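Local coordinates for protein 5-formyl-3-hydroxy-2-methylpyridine 4-carboxylate 5-dehydrogenase (Mesorhizobium japonicum MAFF 303099, PDB 4OM8) that oxidises 5-formyl-3-hydroxy-2-methylpyridine-4-carboxylate with NAD(+) in vitamin B6 degradation and can also reduce the same aldehyde with NADH to 4-pyridoxic acid, at residues R132-H137 with Q159-I164. Residues are numbered along the deposited sequence; the frame is centred on the assembly and turned at random.
With NAD (nicotinamide-adenine-dinucleotide), chain C.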
ATOM      1  N   ARG A 132      27.121 -10.453  17.443  1.00 10.30           N
ATOM      2  CA  ARG A 132      26.964  -9.003  17.322  0.96 10.78           C
ATOM      3  C   ARG A 132      26.705  -8.581  15.871  1.00 10.02           C
ATOM      4  O   ARG A 132      26.798  -7.387  15.535  1.00  9.68           O
ATOM      5  CB  ARG A 132      28.189  -8.249  17.888  0.96 11.67           C
ATOM      6  CG  ARG A 132      29.586  -8.755  17.483  0.96  9.17           C
ATOM      7  CD  ARG A 132      29.931  -8.546  15.989  0.96  9.84           C
ATOM      8  NE  ARG A 132      31.252  -9.119  15.711  0.96 11.63           N
ATOM      9  CZ  ARG A 132      32.395  -8.448  15.840  0.96 12.84           C
ATOM     10  NH1 ARG A 132      32.385  -7.170  16.205  0.96 11.61           N
ATOM     11  NH2 ARG A 132      33.555  -9.059  15.599  0.96 12.74           N
ATOM     12  N   MET A 133      26.386  -9.547  15.013  1.00 10.67           N
ATOM     13  CA  MET A 133      25.970  -9.220  13.649  0.58 10.31           C
ATOM     14  C   MET A 133      24.468  -9.405  13.502  1.00 12.93           C
ATOM     15  O   MET A 133      23.894 -10.361  14.008  1.00 12.05           O
ATOM     16  CB  MET A 133      26.694 -10.060  12.602  0.58 11.60           C
ATOM     17  CG  MET A 133      26.090  -9.868  11.208  0.58 14.13           C
ATOM     18  SD  MET A 133      27.074 -10.517   9.863  0.58 12.73           S
ATOM     19  CE  MET A 133      28.374  -9.296   9.769  0.58 12.24           C
ATOM     20  N   VAL A 134      23.842  -8.463  12.805  1.00  9.93           N
ATOM     21  CA  VAL A 134      22.391  -8.369  12.743  1.00 11.08           C
ATOM     22  C   VAL A 134      21.983  -7.713  11.438  1.00 11.32           C
ATOM     23  O   VAL A 134      22.784  -7.002  10.817  1.00 11.92           O
ATOM     24  CB  VAL A 134      21.869  -7.542  13.955  1.00 10.69           C
ATOM     25  CG1 VAL A 134      22.366  -6.094  13.887  1.00 11.65           C
ATOM     26  CG2 VAL A 134      20.353  -7.589  14.084  1.00 12.41           C
ATOM     27  N   GLY A 135      20.749  -7.947  11.010  1.00  9.51           N
ATOM     28  CA  GLY A 135      20.207  -7.193   9.897  1.00  9.72           C
ATOM     29  C   GLY A 135      19.610  -5.882  10.366  1.00  9.45           C
ATOM     30  O   GLY A 135      18.898  -5.840  11.367  1.00  9.68           O
ATOM     31  N   MET A 136      19.947  -4.800   9.666  1.00  9.46           N
ATOM     32  CA  MET A 136      19.338  -3.495   9.888  1.00  8.88           C
ATOM     33  C   MET A 136      18.923  -3.006   8.511  1.00 10.43           C
ATOM     34  O   MET A 136      19.720  -2.416   7.778  1.00 10.33           O
ATOM     35  CB  MET A 136      20.315  -2.527  10.559  1.00 10.49           C
ATOM     36  CG  MET A 136      19.726  -1.185  10.935  1.00 10.41           C
ATOM     37  SD  MET A 136      21.060  -0.054  11.387  1.00 11.06           S
ATOM     38  CE  MET A 136      20.126   1.262  12.180  1.00 10.91           C
ATOM     39  N   HIS A 137      17.675  -3.291   8.150  1.00  9.80           N
ATOM     40  CA  HIS A 137      17.246  -3.154   6.773  1.00 10.86           C
ATOM     41  C   HIS A 137      16.432  -1.880   6.587  1.00 11.11           C
ATOM     42  O   HIS A 137      15.286  -1.794   7.014  1.00 11.22           O
ATOM     43  CB  HIS A 137      16.442  -4.383   6.356  1.00 12.67           C
ATOM     44  CG  HIS A 137      15.928  -4.316   4.958  1.00 10.81           C
ATOM     45  ND1 HIS A 137      14.583  -4.272   4.671  1.00 13.86           N
ATOM     46  CD2 HIS A 137      16.574  -4.276   3.767  1.00 11.80           C
ATOM     47  CE1 HIS A 137      14.419  -4.215   3.361  1.00 13.95           C
ATOM     48  NE2 HIS A 137      15.610  -4.223   2.788  1.00 12.04           N
ATOM     49  N   GLN A 159      20.378  -9.382  22.756  1.00 17.07           N
ATOM     50  CA  GLN A 159      20.874  -8.065  23.158  1.00 16.88           C
ATOM     51  C   GLN A 159      21.255  -7.189  21.958  1.00 14.36           C
ATOM     52  O   GLN A 159      21.087  -5.978  21.986  1.00 14.16           O
ATOM     53  CB  GLN A 159      22.085  -8.219  24.082  1.00 21.01           C
ATOM     54  CG  GLN A 159      21.762  -8.786  25.468  1.00 34.46           C
ATOM     55  CD  GLN A 159      21.444 -10.276  25.453  1.00 41.38           C
ATOM     56  OE1 GLN A 159      21.784 -10.993  24.506  1.00 25.51           O
ATOM     57  NE2 GLN A 159      20.783 -10.749  26.508  1.00 49.40           N
ATOM     58  N   THR A 160      21.756  -7.814  20.901  1.00 13.82           N
ATOM     59  CA  THR A 160      22.144  -7.079  19.702  1.00 13.86           C
ATOM     60  C   THR A 160      20.916  -6.482  19.039  1.00 13.65           C
ATOM     61  O   THR A 160      20.893  -5.302  18.653  1.00 10.53           O
ATOM     62  CB  THR A 160      22.889  -7.996  18.728  1.00 11.99           C
ATOM     63  OG1 THR A 160      24.075  -8.476  19.380  1.00 12.51           O
ATOM     64  CG2 THR A 160      23.255  -7.259  17.427  1.00 12.11           C
ATOM     65  N   VAL A 161      19.879  -7.305  18.933  1.00 12.06           N
ATOM     66  CA  VAL A 161      18.613  -6.851  18.376  1.00  9.83           C
ATOM     67  C   VAL A 161      18.038  -5.719  19.219  1.00 11.32           C
ATOM     68  O   VAL A 161      17.621  -4.684  18.684  1.00 12.94           O
ATOM     69  CB  VAL A 161      17.601  -8.015  18.276  1.00 10.65           C
ATOM     70  CG1 VAL A 161      16.228  -7.515  17.890  1.00 12.89           C
ATOM     71  CG2 VAL A 161      18.087  -9.068  17.273  1.00 13.16           C
ATOM     72  N   ALA A 162      18.042  -5.889  20.537  1.00 13.10           N
ATOM     73  CA  ALA A 162      17.485  -4.850  21.395  1.00 13.33           C
ATOM     74  C   ALA A 162      18.270  -3.540  21.281  1.00 12.02           C
ATOM     75  O   ALA A 162      17.680  -2.474  21.239  1.00 14.02           O
ATOM     76  CB  ALA A 162      17.445  -5.317  22.829  1.00 14.79           C
ATOM     77  N   THR A 163      19.592  -3.631  21.200  1.00 12.16           N
ATOM     78  CA  THR A 163      20.423  -2.427  21.128  1.00 11.85           C
ATOM     79  C   THR A 163      20.165  -1.631  19.845  1.00 13.22           C
ATOM     80  O   THR A 163      20.078  -0.408  19.879  1.00 11.75           O
ATOM     81  CB  THR A 163      21.917  -2.777  21.222  1.00 14.28           C
ATOM     82  OG1 THR A 163      22.186  -3.375  22.499  1.00 13.98           O
ATOM     83  CG2 THR A 163      22.780  -1.516  21.069  1.00 12.30           C
ATOM     84  N   ILE A 164      20.037  -2.325  18.715  1.00 12.02           N
ATOM     85  CA  ILE A 164      19.751  -1.636  17.457  1.00 11.14           C
ATOM     86  C   ILE A 164      18.305  -1.114  17.426  1.00 10.62           C
ATOM     87  O   ILE A 164      18.057   0.001  16.965  1.00 10.05           O
ATOM     88  CB  ILE A 164      20.042  -2.565  16.260  1.00 10.56           C
ATOM     89  CG1 ILE A 164      21.543  -2.866  16.203  1.00 14.27           C
ATOM     90  CG2 ILE A 164      19.543  -1.965  14.946  1.00 13.42           C
ATOM     91  CD1 ILE A 164      22.429  -1.628  16.088  1.00 13.76           C
TER
HETATM   92  PA  NAD C 402      24.391   0.448  -4.782  0.74 14.21           P
HETATM   93  O1A NAD C 402      24.834  -0.505  -5.879  0.74 16.80           O
HETATM   94  O2A NAD C 402      23.641   1.725  -5.129  0.74 12.72           O
HETATM   95  O5B NAD C 402      25.697   0.854  -3.934  0.74 16.41           O
HETATM   96  C5B NAD C 402      26.680  -0.106  -3.545  0.74 13.93           C
HETATM   97  C4B NAD C 402      27.950   0.654  -3.193  0.74 13.34           C
HETATM   98  O4B NAD C 402      28.884  -0.237  -2.581  0.74 15.33           O
HETATM   99  C3B NAD C 402      28.616   1.228  -4.443  0.74 13.40           C
HETATM  100  O3B NAD C 402      28.802   2.642  -4.300  0.74 14.85           O
HETATM  101  C2B NAD C 402      29.941   0.480  -4.524  0.74 16.35           C
HETATM  102  O2B NAD C 402      31.025   1.244  -5.073  0.74 14.01           O
HETATM  103  C1B NAD C 402      30.182   0.132  -3.068  0.74 16.90           C
HETATM  104  N9A NAD C 402      31.116  -0.979  -2.815  0.74 15.61           N
HETATM  105  C8A NAD C 402      31.300  -2.093  -3.543  0.74 15.88           C
HETATM  106  N7A NAD C 402      32.232  -2.892  -2.967  0.74 16.06           N
HETATM  107  C5A NAD C 402      32.652  -2.286  -1.845  0.74 14.95           C
HETATM  108  C6A NAD C 402      33.618  -2.574  -0.770  0.74 15.32           C
HETATM  109  N6A NAD C 402      34.351  -3.714  -0.769  0.74 18.27           N
HETATM  110  N1A NAD C 402      33.749  -1.659   0.215  0.74 16.13           N
HETATM  111  C2A NAD C 402      33.036  -0.520   0.233  0.74 16.15           C
HETATM  112  N3A NAD C 402      32.140  -0.194  -0.713  0.74 14.11           N
HETATM  113  C4A NAD C 402      31.917  -1.023  -1.756  0.74 13.08           C
HETATM  114  O3  NAD C 402      23.602  -0.446  -3.696  0.74 13.31           O
HETATM  115  PN  NAD C 402      22.388   0.033  -2.754  0.74 14.51           P
HETATM  116  O1N NAD C 402      21.108   0.086  -3.567  0.74 16.11           O
HETATM  117  O2N NAD C 402      22.766   1.236  -1.920  0.74 12.97           O
HETATM  118  O5D NAD C 402      22.257  -1.223  -1.766  0.74 13.40           O
HETATM  119  C5D NAD C 402      23.301  -1.575  -0.849  0.74 12.98           C
HETATM  120  C4D NAD C 402      22.778  -2.701   0.035  0.74 11.07           C
HETATM  121  O4D NAD C 402      21.563  -2.253   0.629  0.74 13.77           O
HETATM  122  C3D NAD C 402      22.423  -3.950  -0.755  0.74 12.55           C
HETATM  123  O3D NAD C 402      22.616  -5.068   0.116  0.74 13.17           O
HETATM  124  C2D NAD C 402      20.937  -3.807  -1.024  0.74 12.44           C
HETATM  125  O2D NAD C 402      20.284  -5.075  -1.143  0.74 12.12           O
HETATM  126  C1D NAD C 402      20.469  -3.090   0.230  0.74 12.46           C
HETATM  127  N1N NAD C 402      19.257  -2.272   0.065  0.74 13.62           N
HETATM  128  C2N NAD C 402      18.957  -1.641  -1.089  0.74 14.64           C
HETATM  129  C3N NAD C 402      17.801  -0.861  -1.177  0.74 13.56           C
HETATM  130  C7N NAD C 402      17.387  -0.160  -2.444  0.74 19.73           C
HETATM  131  O7N NAD C 402      18.203   0.195  -3.282  0.74 18.88           O
HETATM  132  N7N NAD C 402      16.082   0.037  -2.623  0.74 12.90           N
HETATM  133  C4N NAD C 402      16.970  -0.735  -0.070  0.74 16.05           C
HETATM  134  C5N NAD C 402      17.314  -1.385   1.107  0.74 13.97           C
HETATM  135  C6N NAD C 402      18.475  -2.143   1.146  0.74 12.66           C
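Val134 holds CG1 between its backbone N and carbonyl carbon (chi1 64°), and Thr160 turns CG2 anti to its own backbone N. The Thr160 methyl then lies against the Val134 branch point, with CG2 3.7 Å from Val134 CB. The two methyls of Val134 meet different helix residues. Val134 CG1 meets Ile164 CG1 at 4.1 Å, and Val134 CG2 meets Val161 CG2 at 4.2 Å. Further along the strand, Met136 CG rests on Ile164 CG2 at 4.1 Å, the two side chains crossing at a slant. No hydrogen bond joins residues 132-137 to residues 159-164. Thr160 OG1 sits 3.6 Å from Arg132 CA but bonds to the carbonyl of Glu131, just before the strand.

Both elements belong to the Rossmann-type NAD-binding domain, where the helix packs against one face of the sheet. The short segments run in roughly the same direction, at 39° to each other. Strand 133-137 lies between strands 110-113 and 147-151; Val134 and Met136 touch both neighbours on the helix side.

His137 ends the strand and reaches the cofactor instead of the helix. His137 NE2 is 3.7 Å from C5N of the NAD nicotinamide and bonds to Ser116 OG, while ND1 bonds to Glu149 OE1. His137 is inferred to be important for catalytic activity. An alanine here would probably leave Glu149 and Ser116 without their imidazole partner and open a gap beside the nicotinamide.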